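Local coordinates for M152 protein (Murid herpesvirus 1, PDB 4G59) that adopts an MHC class I-like fold and binds the stress-induced host ligand RAE-1 gamma, probably helping the virus evade immune recognition, at residues B[175-179]-B[204-208]; B[184-190]-B[258-264]. All blocks are in the same frame, centred on the assembly; numbering follows the deposited sequence.

How the contacts relate
Contact 1 joins the end of helix 161-178 to the two-sheet domain of this MHC class I-like chain, and contact 2 lies within that domain; their centres are 18 Å apart. Contact 1, between 175-179 and 204-208, is the more buried: the end of that helix meets a loop that crosses from one sheet of the domain to the other, and its chemistry is apolar, with no hydrogen bond between the segments. Contact 2, between 184-190 and 258-264, lies farther from the chain centre and is partly buried; it packs one sheet of the domain on the other through aromatic and aliphatic side chains and ends in a hydroxyl pair. The two meet where Asp179 OD1 accepts a probable hydrogen bond from Trp258 NE1 (2.9 Å).

Contact 1: B[175-179]-B[204-208]; sequences IVAMD and QVPLA
An inverse gamma turn centred on Pro206 (phi/psi -76/73), closed by Leu207 N to Val205 O at 2.8 Å, bends the loop 204-208 against the C-terminal end of a helix. In this MHC class I-like fold the contact lies where helix 161-178 ends against the two-sheet domain. Residues 175-178 are helical; Asp179 (phi/psi -70/106) is the first to leave helical geometry, and its CA lies 6.0 Å from that of Val205, the closest CA pair of the two segments. The interface buries 326 Å² and has no hydrogen bond across it. Ile175 (mt) sits among three loop side chains: its CG2 lies 3.9 Å from Val205 CG1 and 3.8 Å from Leu207 CD2, and its CD1 4.0 Å from Pro206 CG. Val205 (t) and Leu207 (mt) both direct CA-to-CB toward the helix end, and Asp179 CB packs 3.9 Å from Val205 CG1. The Asp179 carboxylate turns to partners beyond the segments, Arg14, Thr256 and Trp258, while Ser45 and Phe59 adjoin Pro206. Met178, an mtm rotamer, places its CE 3.7 Å from Val205 CG2 and 3.3 Å from Gln204 O.

Contact 2: B[184-190]-B[258-264]; sequences NEYSLYS and WYATVKY
This is a face-to-face packing contact between the two antiparallel sheets of the immunoglobulin-like domain in an MHC class I-like fold. Strand 185-190 is at the edge of one sheet, and strand 258-264 is in the other, between strands 5-11 and 250-253. Both are extended and run roughly the same way, their axes crossing at -33° with a closest approach of 7.8 Å; the CA atoms of Tyr186 and Val262 are 7.6 Å apart, those of Leu188 and Lys263 7.7 Å. Alternate residues Tyr186, Leu188 and Ser190 point CA-to-CB toward the opposing strand, as do Trp258, Ala260 and Val262, and 422 Å² is buried. Tyr186 (chi1 m) lays CD1 4.1 Å from Val262 CG2 and CE1 4.3 Å from Ala260 CB. Its hydroxyl, hydrogen-bonded to Pro181 O, comes within 3.8 Å of Trp258 CH2. Leu188 (mt) fits between Val262 and Tyr264: CG lies 4.0 Å from Val262 CG1, and CD1 makes a CH-pi contact 3.6 Å from the Tyr264 ring centroid, 8° off the normal. On the outward side, Tyr189 makes a cation-pi interaction with a basic side chain of the RAE-1 gamma chain. The Tyr264 side chain (chi1 m) bridges the sheets with a hydrogen bond of 2.6 Å between its OH and Ser190 OG.

Contact 1: B[175-179]-B[204-208]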
loop_
_atom_site.group_PDB
_atom_site.type_symbol
_atom_site.label_atom_id
_atom_site.label_comp_id
_atom_site.label_asym_id
_atom_site.label_seq_id
_atom_site.Cartn_x
_atom_site.Cartn_y
_atom_site.Cartn_z
ATOM N N ILE B 175 3.522 5.911 22.775
ATOM C CA ILE B 175 2.383 5.392 22.010
ATOM C C ILE B 175 1.346 4.719 22.908
ATOM O O ILE B 175 0.139 5.019 22.828
ATOM C CB ILE B 175 2.837 4.363 20.999
ATOM C CG1 ILE B 175 3.687 5.014 19.898
ATOM C CG2 ILE B 175 1.643 3.639 20.404
ATOM C CD1 ILE B 175 4.450 3.931 19.008
ATOM N N VAL B 176 1.821 3.789 23.737
ATOM C CA VAL B 176 1.004 3.156 24.767
ATOM C C VAL B 176 0.322 4.223 25.622
ATOM O O VAL B 176 -0.869 4.128 25.889
ATOM C CB VAL B 176 1.868 2.217 25.628
ATOM C CG1 VAL B 176 1.268 2.015 27.009
ATOM C CG2 VAL B 176 2.022 0.898 24.931
ATOM N N ALA B 177 1.078 5.261 25.995
ATOM C CA ALA B 177 0.581 6.352 26.858
ATOM C C ALA B 177 -0.514 7.206 26.239
ATOM O O ALA B 177 -1.338 7.762 26.964
ATOM C CB ALA B 177 1.749 7.281 27.330
ATOM N N MET B 178 -0.501 7.361 24.916
ATOM C CA MET B 178 -1.459 8.276 24.280
ATOM C C MET B 178 -2.680 7.510 23.864
ATOM O O MET B 178 -3.697 8.102 23.520
ATOM C CB MET B 178 -0.884 8.930 23.027
ATOM C CG MET B 178 0.352 9.757 23.215
ATOM S SD MET B 178 0.689 10.732 21.739
ATOM C CE MET B 178 0.276 9.580 20.437
ATOM N N ASP B 179 -2.561 6.187 23.870
ATOM C CA ASP B 179 -3.587 5.327 23.299
ATOM C C ASP B 179 -4.863 5.321 24.131
ATOM O O ASP B 179 -4.941 4.714 25.198
ATOM C CB ASP B 179 -3.053 3.900 23.116
ATOM C CG ASP B 179 -4.148 2.888 22.865
ATOM O OD1 ASP B 179 -5.087 3.175 22.095
ATOM O OD2 ASP B 179 -4.049 1.794 23.443
ATOM N N GLN B 204 -4.295 9.512 16.179
ATOM C CA GLN B 204 -2.917 10.018 16.170
ATOM C C GLN B 204 -1.967 9.051 16.873
ATOM O O GLN B 204 -0.868 9.422 17.304
ATOM C CB GLN B 204 -2.860 11.370 16.868
ATOM C CG GLN B 204 -3.640 12.486 16.154
ATOM C CD GLN B 204 -3.608 13.803 16.934
ATOM O OE1 GLN B 204 -2.823 13.963 17.874
ATOM N NE2 GLN B 204 -4.462 14.743 16.549
ATOM N N VAL B 205 -2.418 7.810 16.997
ATOM C CA VAL B 205 -1.712 6.791 17.745
ATOM C C VAL B 205 -1.417 5.621 16.814
ATOM O O VAL B 205 -2.316 4.860 16.465
ATOM C CB VAL B 205 -2.556 6.325 18.924
ATOM C CG1 VAL B 205 -1.894 5.142 19.643
ATOM C CG2 VAL B 205 -2.766 7.482 19.878
ATOM N N PRO B 206 -0.148 5.485 16.403
ATOM C CA PRO B 206 0.214 4.515 15.362
ATOM C C PRO B 206 0.255 3.061 15.822
ATOM O O PRO B 206 1.341 2.461 15.908
ATOM C CB PRO B 206 1.625 4.961 14.943
ATOM C CG PRO B 206 2.191 5.693 16.197
ATOM C CD PRO B 206 0.976 6.381 16.772
ATOM N N LEU B 207 -0.902 2.464 16.057
ATOM C CA LEU B 207 -0.929 1.035 16.383
ATOM C C LEU B 207 -1.370 0.195 15.187
ATOM O O LEU B 207 -2.015 0.701 14.253
ATOM C CB LEU B 207 -1.827 0.767 17.595
ATOM C CG LEU B 207 -1.299 1.323 18.913
ATOM C CD1 LEU B 207 -2.397 1.434 19.970
ATOM C CD2 LEU B 207 -0.129 0.435 19.401
ATOM N N ALA B 208 -1.015 -1.089 15.204
ATOM C CA ALA B 208 -1.456 -1.985 14.132
ATOM C C ALA B 208 -2.901 -2.409 14.340
ATOM O O ALA B 208 -3.176 -3.534 14.722
ATOM C CB ALA B 208 -0.556 -3.194 14.008
#

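Contact 2: B[184-190]-B[258-264]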
loop_
_atom_site.group_PDB
_atom_site.type_symbol
_atom_site.label_atom_id
_atom_site.label_comp_id
_atom_site.label_asym_id
_atom_site.label_seq_id
_atom_site.Cartn_x
_atom_site.Cartn_y
_atom_site.Cartn_z
ATOM N N ASN B 184 -10.134 8.908 19.656
ATOM C CA ASN B 184 -10.176 8.719 18.223
ATOM C C ASN B 184 -11.532 9.160 17.672
ATOM O O ASN B 184 -12.507 9.253 18.418
ATOM C CB ASN B 184 -9.922 7.246 17.914
ATOM C CG ASN B 184 -8.569 6.738 18.460
ATOM O OD1 ASN B 184 -7.618 7.500 18.617
ATOM N ND2 ASN B 184 -8.498 5.421 18.713
ATOM N N GLU B 185 -11.608 9.431 16.371
ATOM C CA GLU B 185 -12.902 9.789 15.771
ATOM C C GLU B 185 -13.401 8.670 14.858
ATOM O O GLU B 185 -12.663 8.188 13.988
ATOM C CB GLU B 185 -12.813 11.101 14.979
ATOM C CG GLU B 185 -14.026 11.418 14.078
ATOM C CD GLU B 185 -13.747 12.560 13.089
ATOM O OE1 GLU B 185 -13.537 13.716 13.525
ATOM O OE2 GLU B 185 -13.739 12.293 11.869
ATOM N N TYR B 186 -14.655 8.272 15.053
ATOM C CA TYR B 186 -15.248 7.190 14.288
ATOM C C TYR B 186 -16.370 7.733 13.413
ATOM O O TYR B 186 -17.073 8.657 13.812
ATOM C CB TYR B 186 -15.810 6.155 15.237
ATOM C CG TYR B 186 -14.827 5.674 16.277
ATOM C CD1 TYR B 186 -14.084 4.527 16.070
ATOM C CD2 TYR B 186 -14.652 6.355 17.471
ATOM C CE1 TYR B 186 -13.173 4.070 17.025
ATOM C CE2 TYR B 186 -13.744 5.908 18.428
ATOM C CZ TYR B 186 -13.021 4.749 18.196
ATOM O OH TYR B 186 -12.115 4.276 19.113
ATOM N N SER B 187 -16.524 7.182 12.209
ATOM C CA SER B 187 -17.607 7.622 11.314
ATOM C C SER B 187 -18.050 6.519 10.348
ATOM O O SER B 187 -17.289 5.593 10.057
ATOM C CB SER B 187 -17.213 8.897 10.554
ATOM O OG SER B 187 -16.105 8.712 9.701
ATOM N N LEU B 188 -19.291 6.599 9.891
ATOM C CA LEU B 188 -19.796 5.671 8.894
ATOM C C LEU B 188 -20.348 6.471 7.725
ATOM O O LEU B 188 -20.849 7.580 7.916
ATOM C CB LEU B 188 -20.927 4.826 9.480
ATOM C CG LEU B 188 -20.641 3.811 10.569
ATOM C CD1 LEU B 188 -21.970 3.297 11.105
ATOM C CD2 LEU B 188 -19.776 2.666 10.040
ATOM N N TYR B 189 -20.278 5.911 6.524
ATOM C CA TYR B 189 -20.980 6.500 5.390
ATOM C C TYR B 189 -21.735 5.422 4.646
ATOM O O TYR B 189 -21.205 4.322 4.410
ATOM C CB TYR B 189 -20.015 7.148 4.408
ATOM C CG TYR B 189 -20.740 7.881 3.295
ATOM C CD1 TYR B 189 -21.263 9.151 3.511
ATOM C CD2 TYR B 189 -20.903 7.323 2.039
ATOM C CE1 TYR B 189 -21.921 9.841 2.519
ATOM C CE2 TYR B 189 -21.573 8.017 1.024
ATOM C CZ TYR B 189 -22.074 9.275 1.281
ATOM O OH TYR B 189 -22.739 9.985 0.311
ATOM N N SER B 190 -22.964 5.731 4.261
ATOM C CA SER B 190 -23.732 4.821 3.422
ATOM C C SER B 190 -23.975 5.467 2.086
ATOM O O SER B 190 -24.498 6.574 2.008
ATOM C CB SER B 190 -25.055 4.463 4.070
ATOM O OG SER B 190 -24.826 3.720 5.237
ATOM N N TRP B 258 -8.005 -3.188 23.724
ATOM C CA TRP B 258 -9.358 -2.700 23.587
ATOM C C TRP B 258 -9.887 -2.949 22.173
ATOM O O TRP B 258 -9.100 -3.113 21.238
ATOM C CB TRP B 258 -9.405 -1.217 23.932
ATOM C CG TRP B 258 -8.628 -0.325 23.001
ATOM C CD1 TRP B 258 -7.356 0.148 23.183
ATOM C CD2 TRP B 258 -9.092 0.231 21.755
ATOM N NE1 TRP B 258 -7.007 0.958 22.128
ATOM C CE2 TRP B 258 -8.053 1.031 21.242
ATOM C CE3 TRP B 258 -10.289 0.132 21.035
ATOM C CZ2 TRP B 258 -8.170 1.722 20.029
ATOM C CZ3 TRP B 258 -10.407 0.821 19.828
ATOM C CH2 TRP B 258 -9.355 1.607 19.339
ATOM N N TYR B 259 -11.213 -3.000 22.015
ATOM C CA TYR B 259 -11.808 -2.982 20.687
ATOM C C TYR B 259 -13.092 -2.188 20.716
ATOM O O TYR B 259 -13.727 -2.077 21.770
ATOM C CB TYR B 259 -12.029 -4.390 20.135
ATOM C CG TYR B 259 -13.034 -5.236 20.874
ATOM C CD1 TYR B 259 -14.369 -5.271 20.482
ATOM C CD2 TYR B 259 -12.644 -6.033 21.945
ATOM C CE1 TYR B 259 -15.290 -6.068 21.146
ATOM C CE2 TYR B 259 -13.560 -6.828 22.616
ATOM C CZ TYR B 259 -14.878 -6.840 22.214
ATOM O OH TYR B 259 -15.776 -7.631 22.888
ATOM N N ALA B 260 -13.472 -1.622 19.568
ATOM C CA ALA B 260 -14.695 -0.837 19.479
ATOM C C ALA B 260 -15.601 -1.404 18.400
ATOM O O ALA B 260 -15.135 -1.837 17.342
ATOM C CB ALA B 260 -14.379 0.612 19.184
ATOM N N THR B 261 -16.903 -1.408 18.661
ATOM C CA THR B 261 -17.849 -1.799 17.628
ATOM C C THR B 261 -18.449 -0.504 17.109
ATOM O O THR B 261 -18.725 0.424 17.901
ATOM C CB THR B 261 -18.954 -2.723 18.166
ATOM O OG1 THR B 261 -19.637 -2.053 19.228
ATOM C CG2 THR B 261 -18.362 -3.994 18.723
ATOM N N VAL B 262 -18.620 -0.425 15.788
ATOM C CA VAL B 262 -19.208 0.761 15.187
ATOM C C VAL B 262 -20.320 0.260 14.297
ATOM O O VAL B 262 -20.091 -0.612 13.454
ATOM C CB VAL B 262 -18.207 1.548 14.326
ATOM C CG1 VAL B 262 -18.756 2.923 14.027
ATOM C CG2 VAL B 262 -16.846 1.657 15.003
ATOM N N LYS B 263 -21.523 0.801 14.484
ATOM C CA LYS B 263 -22.673 0.357 13.706
ATOM C C LYS B 263 -23.789 1.368 13.796
ATOM O O LYS B 263 -23.654 2.353 14.517
ATOM C CB LYS B 263 -23.165 -0.978 14.233
ATOM C CG LYS B 263 -23.719 -0.879 15.614
ATOM C CD LYS B 263 -24.422 -2.163 15.962
ATOM C CE LYS B 263 -25.192 -1.983 17.257
ATOM N NZ LYS B 263 -26.258 -0.925 17.212
ATOM N N TYR B 264 -24.876 1.152 13.059
ATOM C CA TYR B 264 -26.043 2.035 13.145
ATOM C C TYR B 264 -27.070 1.504 14.170
ATOM O O TYR B 264 -27.263 0.286 14.296
ATOM C CB TYR B 264 -26.730 2.152 11.778
ATOM C CG TYR B 264 -25.941 2.796 10.654
ATOM C CD1 TYR B 264 -25.484 2.035 9.583
ATOM C CD2 TYR B 264 -25.704 4.170 10.632
ATOM C CE1 TYR B 264 -24.780 2.617 8.530
ATOM C CE2 TYR B 264 -25.000 4.770 9.586
ATOM C CZ TYR B 264 -24.541 3.984 8.535
ATOM O OH TYR B 264 -23.846 4.573 7.488
#